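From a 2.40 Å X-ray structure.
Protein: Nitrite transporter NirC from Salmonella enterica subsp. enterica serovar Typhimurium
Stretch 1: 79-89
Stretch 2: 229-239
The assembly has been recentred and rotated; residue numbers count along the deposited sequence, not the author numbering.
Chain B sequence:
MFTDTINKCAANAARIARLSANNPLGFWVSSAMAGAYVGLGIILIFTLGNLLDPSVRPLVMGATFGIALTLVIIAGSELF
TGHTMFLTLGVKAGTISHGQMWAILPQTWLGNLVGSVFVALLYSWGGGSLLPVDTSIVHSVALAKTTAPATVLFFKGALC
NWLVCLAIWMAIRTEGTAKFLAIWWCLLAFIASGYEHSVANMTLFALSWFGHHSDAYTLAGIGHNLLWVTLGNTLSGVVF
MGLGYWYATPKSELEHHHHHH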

# COMPACT_ATOMS: atom_id res chain seq x y z
N LEU B 79 3.66 0.17 -27.00
CA LEU B 79 3.09 1.48 -26.72
C LEU B 79 3.93 2.50 -27.45
O LEU B 79 5.14 2.57 -27.28
N PHE B 80 3.28 3.30 -28.29
CA PHE B 80 4.02 4.21 -29.13
C PHE B 80 4.87 5.15 -28.26
O PHE B 80 6.02 5.44 -28.63
N THR B 81 4.33 5.62 -27.12
CA THR B 81 5.04 6.66 -26.36
C THR B 81 6.32 6.12 -25.77
O THR B 81 7.28 6.85 -25.61
N GLY B 82 6.36 4.83 -25.48
CA GLY B 82 7.56 4.17 -24.93
C GLY B 82 8.53 3.90 -26.08
O GLY B 82 9.75 4.02 -25.91
N HIS B 83 7.98 3.55 -27.24
CA HIS B 83 8.79 3.39 -28.44
C HIS B 83 9.62 4.62 -28.73
O HIS B 83 10.79 4.48 -29.21
N THR B 84 9.09 5.82 -28.44
CA THR B 84 9.88 7.04 -28.74
C THR B 84 11.26 7.01 -28.04
O THR B 84 12.30 7.37 -28.69
N MET B 85 11.26 6.60 -26.74
CA MET B 85 12.50 6.37 -25.96
C MET B 85 13.32 5.16 -26.42
O MET B 85 14.53 5.30 -26.65
N PHE B 86 12.68 4.01 -26.57
CA PHE B 86 13.40 2.75 -26.80
C PHE B 86 14.19 2.86 -28.10
O PHE B 86 15.42 2.54 -28.18
N LEU B 87 13.46 3.28 -29.13
CA LEU B 87 14.01 3.38 -30.46
C LEU B 87 15.13 4.40 -30.54
O LEU B 87 16.09 4.21 -31.27
N THR B 88 15.04 5.46 -29.74
CA THR B 88 16.06 6.50 -29.74
C THR B 88 17.38 5.88 -29.26
O THR B 88 18.43 5.98 -29.97
N LEU B 89 17.31 5.26 -28.08
CA LEU B 89 18.43 4.55 -27.48
C LEU B 89 18.93 3.47 -28.43
O LEU B 89 20.14 3.26 -28.51
N VAL B 229 -0.12 16.72 -29.31
CA VAL B 229 0.17 15.83 -28.17
C VAL B 229 1.17 14.75 -28.55
O VAL B 229 2.12 14.50 -27.82
N THR B 230 1.01 14.17 -29.73
CA THR B 230 2.00 13.22 -30.21
C THR B 230 3.40 13.80 -30.38
O THR B 230 4.37 13.21 -29.85
N LEU B 231 3.51 14.92 -31.14
CA LEU B 231 4.80 15.58 -31.32
C LEU B 231 5.42 15.89 -29.94
O LEU B 231 6.62 15.70 -29.74
N GLY B 232 4.59 16.28 -28.96
CA GLY B 232 5.12 16.64 -27.64
C GLY B 232 5.60 15.42 -26.88
O GLY B 232 6.67 15.44 -26.27
N ASN B 233 4.79 14.36 -26.88
CA ASN B 233 5.20 13.06 -26.33
C ASN B 233 6.58 12.63 -26.89
O ASN B 233 7.43 12.10 -26.14
N THR B 234 6.76 12.85 -28.21
CA THR B 234 7.94 12.43 -28.95
C THR B 234 9.18 13.23 -28.55
O THR B 234 10.20 12.63 -28.26
N LEU B 235 9.09 14.56 -28.50
CA LEU B 235 10.11 15.39 -27.83
C LEU B 235 10.71 14.82 -26.52
O LEU B 235 11.92 14.64 -26.40
N SER B 236 9.88 14.60 -25.52
CA SER B 236 10.37 14.15 -24.19
C SER B 236 10.91 12.69 -24.20
O SER B 236 11.91 12.40 -23.54
N GLY B 237 10.31 11.81 -25.00
CA GLY B 237 10.76 10.44 -25.12
C GLY B 237 12.11 10.39 -25.78
O GLY B 237 13.04 9.78 -25.26
N VAL B 238 12.24 11.04 -26.94
CA VAL B 238 13.46 11.06 -27.74
C VAL B 238 14.59 11.83 -27.04
O VAL B 238 15.70 11.33 -26.92
N VAL B 239 14.28 13.03 -26.54
CA VAL B 239 15.32 13.99 -26.11
C VAL B 239 15.55 13.97 -24.61
O VAL B 239 16.68 13.70 -24.16

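Helix 80-89 packs against helix 229-239 in NirC. The axes approach to 7.3 Å and cross at -34°, running in broadly the same direction, and the backbones come nearest where Met85 CA lies 4.5 Å from Gly237 CA. The absence of a side chain at Gly237 suits this approach: a CB there would point toward the first helix and fall 1.7 Å from Thr84 OG1, a clash. Thr84 is the knob, set among Asn233, Thr234, Gly237 and Val238. Its p rotamer (chi1 66°) turns OG1 back to donate a hydrogen bond to Thr81 O (2.8 Å) while leaving OG1 3.2 Å from Gly237 CA; CG2 rests 3.9 Å from Thr234 CA. Thr88, also pointing toward the partner helix, is m (chi1 -75°), so that its OG1 donates to Thr84 O at 2.7 Å, and its CG2 lies 3.4 Å from Val238 O. Val238, t at 174°, projects sideways and brings CG2 to 3.4 Å from Thr88 OG1 and 3.6 Å from Thr84 O. At the other end Phe80 points toward the second helix with chi1 153° and chi2 -86°; its CZ reaches Thr230 CG2 at 3.6 Å and Thr234 OG1 at 3.5 Å, the latter at the ring edge. Thr234 is m, with OG1 donating to Thr230 O (2.7 Å), so this hydroxyl is satisfied within its own helix. Thr81, p at 52°, sets CG2 3.5 Å from Asn233 OD1; Asn233 (m) points inward, but its amide finds hydrogen-bond partners elsewhere in the structure. Met85 starts sideways and its extended t, t chain, ending at chi3 77°, leads away; separately, Met85 CA makes a CA-H...O contact with Gly237 O (3.5 Å). No hydrogen bond crosses between the helices: the three threonine hydroxyls of Thr84, Thr88 and Thr234 serve carbonyls of their own helices, and the interface is held by close packing.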

# COMPACT_ATOMS: atom_id res chain seq x y z
CB LEU B 79 3.12 1.77 -25.20
CG LEU B 79 2.38 3.05 -24.71
CD1 LEU B 79 0.94 3.07 -25.22
CD2 LEU B 79 2.46 3.25 -23.16
CB PHE B 80 3.09 4.99 -30.07
CG PHE B 80 3.64 6.33 -30.48
CD1 PHE B 80 3.42 7.46 -29.67
CD2 PHE B 80 4.42 6.47 -31.65
CE1 PHE B 80 3.96 8.70 -30.03
CE2 PHE B 80 4.96 7.70 -32.00
CZ PHE B 80 4.73 8.82 -31.20
CB THR B 81 4.15 7.33 -25.28
OG1 THR B 81 3.57 6.30 -24.47
CG2 THR B 81 3.02 8.15 -25.96
CB HIS B 83 7.93 2.95 -29.64
CG HIS B 83 7.54 1.49 -29.61
ND1 HIS B 83 7.13 0.83 -30.70
CD2 HIS B 83 7.50 0.56 -28.55
CE1 HIS B 83 6.86 -0.46 -30.41
NE2 HIS B 83 7.08 -0.64 -29.09
CB THR B 84 9.18 8.37 -28.42
OG1 THR B 84 9.01 8.48 -27.02
CG2 THR B 84 7.87 8.53 -29.13
CB MET B 85 12.24 6.25 -24.46
CG MET B 85 13.48 6.07 -23.58
SD MET B 85 12.94 5.99 -21.82
CE MET B 85 12.29 4.33 -21.69
CB PHE B 86 12.42 1.54 -26.87
CG PHE B 86 11.85 1.10 -25.53
CD1 PHE B 86 12.68 0.74 -24.46
CD2 PHE B 86 10.45 1.00 -25.35
CE1 PHE B 86 12.13 0.31 -23.23
CE2 PHE B 86 9.90 0.57 -24.13
CZ PHE B 86 10.73 0.24 -23.07
CB LEU B 87 12.92 3.63 -31.48
CG LEU B 87 11.80 2.57 -31.50
CD1 LEU B 87 10.85 2.86 -32.64
CD2 LEU B 87 12.36 1.17 -31.69
CB THR B 88 15.64 7.69 -28.85
OG1 THR B 88 14.62 8.44 -29.54
CG2 THR B 88 16.83 8.60 -28.52
CB LEU B 89 18.05 3.97 -26.09
CG LEU B 89 17.86 5.09 -25.06
CD1 LEU B 89 17.35 4.62 -23.71
CD2 LEU B 89 19.17 5.84 -24.86
CB VAL B 229 -1.12 15.30 -27.53
CG1 VAL B 229 -0.83 14.34 -26.37
CG2 VAL B 229 -1.89 16.52 -27.05
CB THR B 230 1.53 12.57 -31.51
OG1 THR B 230 0.27 11.95 -31.26
CG2 THR B 230 2.59 11.55 -32.07
CB LEU B 231 4.72 16.84 -32.20
CG LEU B 231 4.20 16.72 -33.66
CD1 LEU B 231 3.94 18.10 -34.25
CD2 LEU B 231 5.08 15.91 -34.61
CB ASN B 233 4.17 11.94 -26.65
CG ASN B 233 2.87 12.06 -25.86
OD1 ASN B 233 1.87 11.43 -26.24
ND2 ASN B 233 2.88 12.81 -24.75
CB THR B 234 7.70 12.57 -30.47
OG1 THR B 234 6.51 11.86 -30.80
CG2 THR B 234 8.87 12.02 -31.27
CB LEU B 235 9.60 16.82 -27.55
CG LEU B 235 10.66 17.69 -26.86
CD1 LEU B 235 11.93 17.76 -27.70
CD2 LEU B 235 10.17 19.11 -26.61
CB SER B 236 9.31 14.37 -23.12
OG SER B 236 8.05 13.80 -23.48
CB VAL B 238 13.19 11.63 -29.17
CG1 VAL B 238 14.47 11.81 -30.00
CG2 VAL B 238 12.19 10.74 -29.90
CB VAL B 239 15.06 15.44 -26.61
CG1 VAL B 239 16.13 16.38 -26.08
CG2 VAL B 239 15.04 15.53 -28.13